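Local coordinates for protein soluble lytic murein transglycosylase (Escherichia coli, PDB 1QSA) that cleaves the glycosidic bonds between N-acetylmuramic acid and N-acetylglucosamine in peptidoglycan, forming a 1,6-anhydro bond in the muramic acid product, at residues Tyr38-Tyr43 and Arg401-Asn406; Gly382-Arg387 and Ala405-Ser410; Glu390-Asn395 and Trp429-Gln434. All blocks are in the same frame, centred on the assembly; numbering follows the deposited sequence.

Interaction 1. Residues Tyr38-Tyr43 and Arg401-Asn406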
loop_
_atom_site.group_PDB
_atom_site.type_symbol
_atom_site.label_atom_id
_atom_site.label_comp_id
_atom_site.label_asym_id
_atom_site.label_seq_id
_atom_site.Cartn_x
_atom_site.Cartn_y
_atom_site.Cartn_z
ATOM N N TYR A 38 -21.933 -1.600 -24.016
ATOM C CA TYR A 38 -22.417 -2.879 -24.549
ATOM C C TYR A 38 -21.395 -4.020 -24.327
ATOM O O TYR A 38 -21.787 -5.122 -23.963
ATOM C CB TYR A 38 -22.789 -2.746 -26.029
ATOM C CG TYR A 38 -23.354 -4.016 -26.604
ATOM C CD1 TYR A 38 -24.657 -4.429 -26.300
ATOM C CD2 TYR A 38 -22.573 -4.824 -27.416
ATOM C CE1 TYR A 38 -25.164 -5.638 -26.802
ATOM C CE2 TYR A 38 -23.062 -6.027 -27.921
ATOM C CZ TYR A 38 -24.348 -6.426 -27.610
ATOM O OH TYR A 38 -24.793 -7.633 -28.106
ATOM N N PRO A 39 -20.074 -3.761 -24.487
ATOM C CA PRO A 39 -19.105 -4.853 -24.263
ATOM C C PRO A 39 -19.204 -5.447 -22.851
ATOM O O PRO A 39 -18.911 -6.630 -22.656
ATOM C CB PRO A 39 -17.754 -4.170 -24.497
ATOM C CG PRO A 39 -18.074 -3.147 -25.543
ATOM C CD PRO A 39 -19.396 -2.573 -25.040
ATOM N N TYR A 40 -19.582 -4.635 -21.861
ATOM C CA TYR A 40 -19.756 -5.143 -20.495
ATOM C C TYR A 40 -20.944 -6.106 -20.423
ATOM O O TYR A 40 -20.921 -7.074 -19.657
ATOM C CB TYR A 40 -19.902 -4.005 -19.487
ATOM C CG TYR A 40 -18.600 -3.310 -19.176
ATOM C CD1 TYR A 40 -17.772 -3.768 -18.143
ATOM C CD2 TYR A 40 -18.191 -2.187 -19.900
ATOM C CE1 TYR A 40 -16.574 -3.128 -17.842
ATOM C CE2 TYR A 40 -16.981 -1.532 -19.596
ATOM C CZ TYR A 40 -16.182 -2.018 -18.567
ATOM O OH TYR A 40 -14.985 -1.413 -18.272
ATOM N N LEU A 41 -21.992 -5.831 -21.194
ATOM C CA LEU A 41 -23.161 -6.713 -21.249
ATOM C C LEU A 41 -22.757 -8.039 -21.921
ATOM O O LEU A 41 -23.189 -9.114 -21.505
ATOM C CB LEU A 41 -24.290 -6.049 -22.055
ATOM C CG LEU A 41 -24.932 -4.807 -21.432
ATOM C CD1 LEU A 41 -25.966 -4.251 -22.405
ATOM C CD2 LEU A 41 -25.573 -5.150 -20.087
ATOM N N GLU A 42 -21.954 -7.960 -22.978
ATOM C CA GLU A 42 -21.511 -9.159 -23.674
ATOM C C GLU A 42 -20.659 -10.006 -22.736
ATOM O O GLU A 42 -20.769 -11.235 -22.720
ATOM C CB GLU A 42 -20.667 -8.792 -24.891
ATOM C CG GLU A 42 -21.418 -8.123 -26.003
ATOM C CD GLU A 42 -20.527 -7.836 -27.189
ATOM O OE1 GLU A 42 -19.638 -6.968 -27.074
ATOM O OE2 GLU A 42 -20.714 -8.483 -28.240
ATOM N N TYR A 43 -19.814 -9.338 -21.950
ATOM C CA TYR A 43 -18.955 -10.028 -21.000
ATOM C C TYR A 43 -19.820 -10.770 -19.985
ATOM O O TYR A 43 -19.548 -11.931 -19.660
ATOM C CB TYR A 43 -18.029 -9.027 -20.290
ATOM C CG TYR A 43 -17.233 -9.642 -19.151
ATOM C CD1 TYR A 43 -16.045 -10.336 -19.394
ATOM C CD2 TYR A 43 -17.692 -9.559 -17.837
ATOM C CE1 TYR A 43 -15.329 -10.937 -18.343
ATOM C CE2 TYR A 43 -16.990 -10.157 -16.784
ATOM C CZ TYR A 43 -15.811 -10.842 -17.048
ATOM O OH TYR A 43 -15.143 -11.439 -15.995
ATOM N N ARG A 401 -11.876 3.234 -12.931
ATOM C CA ARG A 401 -10.441 3.286 -12.611
ATOM C C ARG A 401 -9.629 2.329 -13.507
ATOM O O ARG A 401 -8.560 2.689 -14.004
ATOM C CB ARG A 401 -10.203 2.971 -11.129
ATOM C CG ARG A 401 -8.729 2.899 -10.759
ATOM C CD ARG A 401 -8.511 2.579 -9.285
ATOM N NE ARG A 401 -7.084 2.397 -9.036
ATOM C CZ ARG A 401 -6.222 3.393 -8.833
ATOM N NH1 ARG A 401 -6.642 4.652 -8.779
ATOM N NH2 ARG A 401 -4.940 3.126 -8.644
ATOM N N SER A 402 -10.153 1.123 -13.734
ATOM C CA SER A 402 -9.473 0.139 -14.578
ATOM C C SER A 402 -9.378 0.614 -16.023
ATOM O O SER A 402 -8.360 0.401 -16.687
ATOM C CB SER A 402 -10.189 -1.207 -14.508
ATOM O OG SER A 402 -10.187 -1.662 -13.168
ATOM N N GLU A 403 -10.461 1.203 -16.530
ATOM C CA GLU A 403 -10.443 1.735 -17.894
ATOM C C GLU A 403 -9.465 2.905 -17.989
ATOM O O GLU A 403 -8.683 2.991 -18.932
ATOM C CB GLU A 403 -11.827 2.227 -18.310
ATOM C CG GLU A 403 -12.845 1.129 -18.526
ATOM C CD GLU A 403 -12.913 0.587 -19.956
ATOM O OE1 GLU A 403 -12.009 0.832 -20.792
ATOM O OE2 GLU A 403 -13.901 -0.124 -20.227
ATOM N N TRP A 404 -9.526 3.807 -17.009
ATOM C CA TRP A 404 -8.661 4.983 -16.991
ATOM C C TRP A 404 -7.194 4.563 -16.943
ATOM O O TRP A 404 -6.341 5.178 -17.597
ATOM C CB TRP A 404 -9.007 5.867 -15.788
ATOM C CG TRP A 404 -8.399 7.241 -15.810
ATOM C CD1 TRP A 404 -7.478 7.743 -14.936
ATOM C CD2 TRP A 404 -8.756 8.328 -16.681
ATOM N NE1 TRP A 404 -7.247 9.079 -15.199
ATOM C CE2 TRP A 404 -8.017 9.464 -16.264
ATOM C CE3 TRP A 404 -9.640 8.455 -17.762
ATOM C CZ2 TRP A 404 -8.137 10.714 -16.891
ATOM C CZ3 TRP A 404 -9.762 9.697 -18.385
ATOM C CH2 TRP A 404 -9.013 10.810 -17.947
ATOM N N ALA A 405 -6.916 3.497 -16.195
ATOM C CA ALA A 405 -5.555 2.995 -16.045
ATOM C C ALA A 405 -4.969 2.645 -17.408
ATOM O O ALA A 405 -3.812 2.946 -17.680
ATOM C CB ALA A 405 -5.532 1.780 -15.121
ATOM N N ASN A 406 -5.776 2.021 -18.268
ATOM C CA ASN A 406 -5.325 1.660 -19.615
ATOM C C ASN A 406 -5.113 2.895 -20.470
ATOM O O ASN A 406 -4.176 2.959 -21.254
ATOM C CB ASN A 406 -6.364 0.786 -20.325
ATOM C CG ASN A 406 -6.370 -0.631 -19.836
ATOM O OD1 ASN A 406 -5.472 -1.055 -19.113
ATOM N ND2 ASN A 406 -7.376 -1.396 -20.260
#

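Interaction 2. Residues Gly382-Arg387 and Ala405-Ser410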
loop_
_atom_site.group_PDB
_atom_site.type_symbol
_atom_site.label_atom_id
_atom_site.label_comp_id
_atom_site.label_asym_id
_atom_site.label_seq_id
_atom_site.Cartn_x
_atom_site.Cartn_y
_atom_site.Cartn_z
ATOM N N GLY A 382 -12.045 9.057 -28.241
ATOM C CA GLY A 382 -12.222 7.676 -28.644
ATOM C C GLY A 382 -13.211 6.842 -27.857
ATOM O O GLY A 382 -13.849 7.324 -26.916
ATOM N N PRO A 383 -13.381 5.574 -28.246
ATOM C CA PRO A 383 -14.311 4.675 -27.560
ATOM C C PRO A 383 -13.950 4.378 -26.100
ATOM O O PRO A 383 -14.853 4.234 -25.280
ATOM C CB PRO A 383 -14.312 3.420 -28.442
ATOM C CG PRO A 383 -13.048 3.506 -29.223
ATOM C CD PRO A 383 -12.834 4.959 -29.469
ATOM N N GLU A 384 -12.655 4.310 -25.754
ATOM C CA GLU A 384 -12.328 4.041 -24.351
ATOM C C GLU A 384 -12.787 5.217 -23.474
ATOM O O GLU A 384 -13.360 5.009 -22.398
ATOM C CB GLU A 384 -10.835 3.704 -24.122
ATOM C CG GLU A 384 -10.572 3.312 -22.645
ATOM C CD GLU A 384 -9.349 2.421 -22.407
ATOM O OE1 GLU A 384 -8.288 2.627 -23.055
ATOM O OE2 GLU A 384 -9.445 1.528 -21.530
ATOM N N MET A 385 -12.587 6.450 -23.939
ATOM C CA MET A 385 -13.046 7.596 -23.157
ATOM C C MET A 385 -14.578 7.576 -23.036
ATOM O O MET A 385 -15.126 7.927 -22.000
ATOM C CB MET A 385 -12.592 8.923 -23.778
ATOM C CG MET A 385 -12.942 10.146 -22.928
ATOM S SD MET A 385 -12.122 10.147 -21.297
ATOM C CE MET A 385 -10.567 10.945 -21.695
ATOM N N ALA A 386 -15.271 7.166 -24.100
ATOM C CA ALA A 386 -16.725 7.095 -24.050
ATOM C C ALA A 386 -17.168 6.091 -22.969
ATOM O O ALA A 386 -18.160 6.322 -22.282
ATOM C CB ALA A 386 -17.294 6.720 -25.409
ATOM N N ARG A 387 -16.424 4.990 -22.802
ATOM C CA ARG A 387 -16.778 4.019 -21.755
ATOM C C ARG A 387 -16.528 4.646 -20.381
ATOM O O ARG A 387 -17.347 4.506 -19.478
ATOM C CB ARG A 387 -15.978 2.721 -21.889
ATOM C CG ARG A 387 -16.332 1.919 -23.153
ATOM C CD ARG A 387 -15.928 0.460 -23.029
ATOM N NE ARG A 387 -14.485 0.293 -22.922
ATOM C CZ ARG A 387 -13.640 0.285 -23.947
ATOM N NH1 ARG A 387 -14.081 0.441 -25.193
ATOM N NH2 ARG A 387 -12.342 0.133 -23.728
ATOM N N ALA A 405 -6.916 3.497 -16.195
ATOM C CA ALA A 405 -5.555 2.995 -16.045
ATOM C C ALA A 405 -4.969 2.645 -17.408
ATOM O O ALA A 405 -3.812 2.946 -17.680
ATOM C CB ALA A 405 -5.532 1.780 -15.121
ATOM N N ASN A 406 -5.776 2.021 -18.268
ATOM C CA ASN A 406 -5.325 1.660 -19.615
ATOM C C ASN A 406 -5.113 2.895 -20.470
ATOM O O ASN A 406 -4.176 2.959 -21.254
ATOM C CB ASN A 406 -6.364 0.786 -20.325
ATOM C CG ASN A 406 -6.370 -0.631 -19.836
ATOM O OD1 ASN A 406 -5.472 -1.055 -19.113
ATOM N ND2 ASN A 406 -7.376 -1.396 -20.260
ATOM N N LEU A 407 -6.008 3.867 -20.330
ATOM C CA LEU A 407 -5.932 5.091 -21.108
ATOM C C LEU A 407 -4.691 5.952 -20.798
ATOM O O LEU A 407 -4.041 6.461 -21.716
ATOM C CB LEU A 407 -7.234 5.881 -20.910
ATOM C CG LEU A 407 -7.668 6.943 -21.919
ATOM C CD1 LEU A 407 -7.538 6.430 -23.345
ATOM C CD2 LEU A 407 -9.113 7.325 -21.618
ATOM N N VAL A 408 -4.298 6.034 -19.531
ATOM C CA VAL A 408 -3.144 6.854 -19.151
ATOM C C VAL A 408 -1.800 6.129 -19.251
ATOM O O VAL A 408 -0.749 6.760 -19.332
ATOM C CB VAL A 408 -3.311 7.445 -17.720
ATOM C CG1 VAL A 408 -4.601 8.226 -17.635
ATOM C CG2 VAL A 408 -3.306 6.342 -16.670
ATOM N N LYS A 409 -1.843 4.805 -19.302
ATOM C CA LYS A 409 -0.631 3.994 -19.361
ATOM C C LYS A 409 0.159 4.143 -20.664
ATOM O O LYS A 409 -0.417 4.180 -21.756
ATOM C CB LYS A 409 -1.004 2.523 -19.137
ATOM C CG LYS A 409 0.161 1.571 -18.916
ATOM C CD LYS A 409 -0.362 0.174 -18.633
ATOM C CE LYS A 409 -1.141 -0.376 -19.829
ATOM N NZ LYS A 409 -2.091 -1.469 -19.464
ATOM N N SER A 410 1.476 4.270 -20.532
ATOM C CA SER A 410 2.374 4.379 -21.686
ATOM C C SER A 410 2.176 5.624 -22.554
ATOM O O SER A 410 2.561 5.635 -23.719
ATOM C CB SER A 410 2.244 3.124 -22.557
ATOM O OG SER A 410 2.307 1.952 -21.760
#

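Interaction 3. Residues Glu390-Asn395 and Trp429-Gln434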
loop_
_atom_site.group_PDB
_atom_site.type_symbol
_atom_site.label_atom_id
_atom_site.label_comp_id
_atom_site.label_asym_id
_atom_site.label_seq_id
_atom_site.Cartn_x
_atom_site.Cartn_y
_atom_site.Cartn_z
ATOM N N GLU A 390 -19.400 6.918 -19.417
ATOM C CA GLU A 390 -20.582 6.193 -18.965
ATOM C C GLU A 390 -20.384 5.620 -17.576
ATOM O O GLU A 390 -21.278 5.698 -16.747
ATOM C CB GLU A 390 -20.962 5.069 -19.938
ATOM C CG GLU A 390 -21.445 5.587 -21.285
ATOM C CD GLU A 390 -22.421 6.740 -21.122
ATOM O OE1 GLU A 390 -23.517 6.494 -20.589
ATOM O OE2 GLU A 390 -22.078 7.900 -21.483
ATOM N N LEU A 391 -19.218 5.024 -17.338
ATOM C CA LEU A 391 -18.937 4.430 -16.029
ATOM C C LEU A 391 -18.992 5.478 -14.913
ATOM O O LEU A 391 -19.580 5.234 -13.861
ATOM C CB LEU A 391 -17.594 3.714 -16.058
ATOM C CG LEU A 391 -17.552 2.473 -16.962
ATOM C CD1 LEU A 391 -16.097 2.044 -17.174
ATOM C CD2 LEU A 391 -18.398 1.337 -16.337
ATOM N N MET A 392 -18.478 6.675 -15.189
ATOM C CA MET A 392 -18.512 7.743 -14.191
ATOM C C MET A 392 -19.958 8.236 -14.003
ATOM O O MET A 392 -20.380 8.526 -12.884
ATOM C CB MET A 392 -17.563 8.885 -14.596
ATOM C CG MET A 392 -16.083 8.504 -14.547
ATOM S SD MET A 392 -15.580 7.880 -12.911
ATOM C CE MET A 392 -15.584 9.408 -11.964
ATOM N N TYR A 393 -20.732 8.257 -15.093
ATOM C CA TYR A 393 -22.128 8.673 -15.025
ATOM C C TYR A 393 -22.909 7.762 -14.067
ATOM O O TYR A 393 -23.753 8.231 -13.302
ATOM C CB TYR A 393 -22.778 8.638 -16.404
ATOM C CG TYR A 393 -24.227 9.043 -16.359
ATOM C CD1 TYR A 393 -24.582 10.379 -16.189
ATOM C CD2 TYR A 393 -25.249 8.094 -16.473
ATOM C CE1 TYR A 393 -25.917 10.763 -16.139
ATOM C CE2 TYR A 393 -26.587 8.470 -16.427
ATOM C CZ TYR A 393 -26.912 9.809 -16.261
ATOM O OH TYR A 393 -28.228 10.211 -16.235
ATOM N N TRP A 394 -22.590 6.468 -14.080
ATOM C CA TRP A 394 -23.257 5.504 -13.199
ATOM C C TRP A 394 -22.583 5.346 -11.831
ATOM O O TRP A 394 -22.966 4.468 -11.046
ATOM C CB TRP A 394 -23.340 4.129 -13.882
ATOM C CG TRP A 394 -24.146 4.127 -15.152
ATOM C CD1 TRP A 394 -23.691 3.837 -16.402
ATOM C CD2 TRP A 394 -25.546 4.414 -15.283
ATOM N NE1 TRP A 394 -24.720 3.925 -17.310
ATOM C CE2 TRP A 394 -25.869 4.277 -16.654
ATOM C CE3 TRP A 394 -26.558 4.773 -14.379
ATOM C CZ2 TRP A 394 -27.169 4.486 -17.148
ATOM C CZ3 TRP A 394 -27.860 4.979 -14.875
ATOM C CH2 TRP A 394 -28.146 4.834 -16.244
ATOM N N ASN A 395 -21.586 6.181 -11.549
ATOM C CA ASN A 395 -20.851 6.130 -10.282
ATOM C C ASN A 395 -20.160 4.781 -10.050
ATOM O O ASN A 395 -20.111 4.269 -8.927
ATOM C CB ASN A 395 -21.779 6.499 -9.114
ATOM C CG ASN A 395 -22.330 7.908 -9.243
ATOM O OD1 ASN A 395 -21.575 8.857 -9.386
ATOM N ND2 ASN A 395 -23.647 8.035 -9.273
ATOM N N TRP A 429 -12.888 13.595 -10.036
ATOM C CA TRP A 429 -11.786 13.873 -9.099
ATOM C C TRP A 429 -10.804 12.731 -8.919
ATOM O O TRP A 429 -9.582 12.952 -8.914
ATOM C CB TRP A 429 -12.339 14.324 -7.749
ATOM C CG TRP A 429 -13.447 15.351 -7.868
ATOM C CD1 TRP A 429 -14.715 15.243 -7.367
ATOM C CD2 TRP A 429 -13.363 16.648 -8.478
ATOM N NE1 TRP A 429 -15.415 16.397 -7.613
ATOM C CE2 TRP A 429 -14.611 17.277 -8.288
ATOM C CE3 TRP A 429 -12.352 17.339 -9.165
ATOM C CZ2 TRP A 429 -14.881 18.571 -8.752
ATOM C CZ3 TRP A 429 -12.624 18.641 -9.635
ATOM C CH2 TRP A 429 -13.879 19.236 -9.419
ATOM N N ASP A 430 -11.332 11.523 -8.717
ATOM C CA ASP A 430 -10.445 10.370 -8.580
ATOM C C ASP A 430 -9.592 10.114 -9.829
ATOM O O ASP A 430 -8.399 9.808 -9.729
ATOM C CB ASP A 430 -11.186 9.099 -8.121
ATOM C CG ASP A 430 -12.478 8.826 -8.862
ATOM O OD1 ASP A 430 -12.810 9.466 -9.881
ATOM O OD2 ASP A 430 -13.206 7.940 -8.380
ATOM N N LEU A 431 -10.186 10.262 -11.011
ATOM C CA LEU A 431 -9.439 10.056 -12.245
ATOM C C LEU A 431 -8.365 11.120 -12.428
ATOM O O LEU A 431 -7.284 10.835 -12.936
ATOM C CB LEU A 431 -10.387 10.010 -13.456
ATOM C CG LEU A 431 -11.472 8.932 -13.333
ATOM C CD1 LEU A 431 -12.263 8.846 -14.656
ATOM C CD2 LEU A 431 -10.818 7.572 -13.015
ATOM N N SER A 432 -8.661 12.344 -12.006
ATOM C CA SER A 432 -7.689 13.430 -12.094
ATOM C C SER A 432 -6.462 13.058 -11.257
ATOM O O SER A 432 -5.337 13.106 -11.751
ATOM C CB SER A 432 -8.311 14.740 -11.583
ATOM O OG SER A 432 -7.366 15.803 -11.546
ATOM N N VAL A 433 -6.682 12.628 -10.014
ATOM C CA VAL A 433 -5.548 12.250 -9.148
ATOM C C VAL A 433 -4.800 11.045 -9.740
ATOM O O VAL A 433 -3.563 11.019 -9.809
ATOM C CB VAL A 433 -6.011 11.925 -7.685
ATOM C CG1 VAL A 433 -4.834 11.373 -6.872
ATOM C CG2 VAL A 433 -6.556 13.189 -6.988
ATOM N N GLN A 434 -5.553 10.074 -10.247
ATOM C CA GLN A 434 -4.958 8.874 -10.825
ATOM C C GLN A 434 -4.021 9.187 -11.995
ATOM O O GLN A 434 -2.955 8.576 -12.127
ATOM C CB GLN A 434 -6.076 7.912 -11.245
ATOM C CG GLN A 434 -5.601 6.531 -11.686
ATOM C CD GLN A 434 -6.732 5.655 -12.199
ATOM O OE1 GLN A 434 -7.901 5.899 -11.917
ATOM N NE2 GLN A 434 -6.379 4.611 -12.941
#

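Interaction 1. Residues Tyr38-Tyr43 and Arg401-Asn406
Tyr-40 of helix 38-48 and Glu-403 of helix 397-408 meet where the alpha-superhelical ring of this Slt70 protein closes, the chain's N-terminal helices coming up against the L domain. The helices stand well apart, Tyr-40 CA lying 11.9 Å from Glu-403 CA, and the two side chains bridge that distance from opposite directions. The polar part is a single short bond, in which Tyr-40 OH donates to Glu-403 OE2 at 2.6 Å. The hydroxyl comes from the anti side of the carboxylate and 25° out of its plane. Glu-403 turns into position through a bend at chi2 (-90°), which turns the carboxylate aside from an extended chain. Arg-387 NE makes a salt bridge to the same OE2, so a phenol and a guanidinium both grip this oxygen and would probably stabilise negative charge on this buried glutamate. The whole contact buries only 78 Å² over both sides; OE2 lies at the edge of the Tyr-40 ring, near its plane and 3.4 Å from Tyr-40 CE2, while ring and carboxylate planes are 58° apart. Pro-70 touches the tyrosine, Pro-69 touches the glutamate, and Leu-68 touches both. A glycerol lies about 3 Å from the Tyr-40 side chain and probably comes from the crystallisation liquor. Glu-403 CG also comes within 3.3 Å of Tyr-40 OH.

Interaction 2. Residues Gly382-Arg387 and Ala405-Ser410
Glu-384, near the start of helix 383-393, presses its carboxylate against Asn-406 and Leu-407 in the last turn of helix 397-408, a helix-to-helix packing contact within the L domain. From CB the chain runs nearly straight, with CG opposite the backbone N (chi1 -175°), and CB and CG act as a spacer that carries the head group across. CD lies 4.0 Å from Asn-406 CB. At the tip OE2 comes closest, 3.4 Å from Asn-406 CB, the amide turned 56° from the carboxylate. OE1 lies 3.8 Å from Leu-407 N, too far for a hydrogen bond, and 3.9 Å from Leu-407 CD1. Beside this, Met-385 bends at chi2 and chi3 to lay CE on Leu-407 CD2 at 3.9 Å, the two side chains crossing at about a right angle. Arg-387 NH2 lies 3.9 Å from Glu-384 OE2, a long salt bridge. With an alanine here, the space beside Asn-406 CB and Leu-407 would probably be left unfilled and Arg-387 would lose a long salt-bridge partner. Across the contact the carboxylate thus meets mainly CH groups without hydrogen bonding; its charged neighbours are Arg-387 and the Glu-403 carboxylate, whose closeness would probably raise the pKa of one acid, an effect Arg-387 would oppose.

Interaction 3. Residues Glu390-Asn395 and Trp429-Gln434
Met-392, in the last turn of helix 383-393, reaches out to meet Leu-431 tip to tip and slides past Asp-430, both on the first turn of helix 429-438. The tight part has an apolar half and a closer polar one. In the first, Met-392 CG lies 3.8 Å from Leu-431 CD1, and SD follows at 3.9 Å from the same methyl. Bends at chi2 (-56°) and chi3 (-73°) then carry the methionine onward, leaving CE 3.5 Å from Asp-430 OD1. A methyl on sulphur is slightly polarised, which suits it to lie beside a carboxylate oxygen. Asp-430 is folded back on its own backbone, where OD1 also takes a weak bond from Leu-431 N at 3.0 Å, bent to 124°. The rest is looser. The backbones stay apart, 9.6 Å between the CA atoms of Met-392 and Leu-431, and the two segments bury 115 Å² in all. Past Met-392, itself partly exposed, helix 383-393 ends in a Schellman motif, with Asn-395, at positive phi and exposed to solvent, as the C-prime residue. This is packing between helix 383-393 and helix 429-438 of the L domain. Helix 397-408 lies alongside, where Met-392 touches Asp-397 and Ala-400, while Trp-428 also touches Met-392 and helix 413-425 reaches Leu-431 through Ala-423.

In the fold
Interaction 2 shares helix 397-408 with interaction 1 and helix 383-393 with interaction 3. The centres of interactions 1 and 2 lie about 10 Å apart, and charged groups join them: Arg-387 NE is 2.8 Å from Glu-403 OE2, a salt bridge, and Glu-384 OE2 is 2.8 Å from Glu-403 OE1. Interaction 3 uses the far end of helix 383-393, its centre about 12 Å from that of interaction 2 and about 13 Å from that of interaction 1; Gln-434 NE2 reaches Arg-401 O at 3.1 Å, a probable hydrogen bond. Interaction 1 lies away from the active site. Interaction 3 is nearer, the side chain of Asp-430 about 12 Å from that of Glu-478, the predicted catalytic residue.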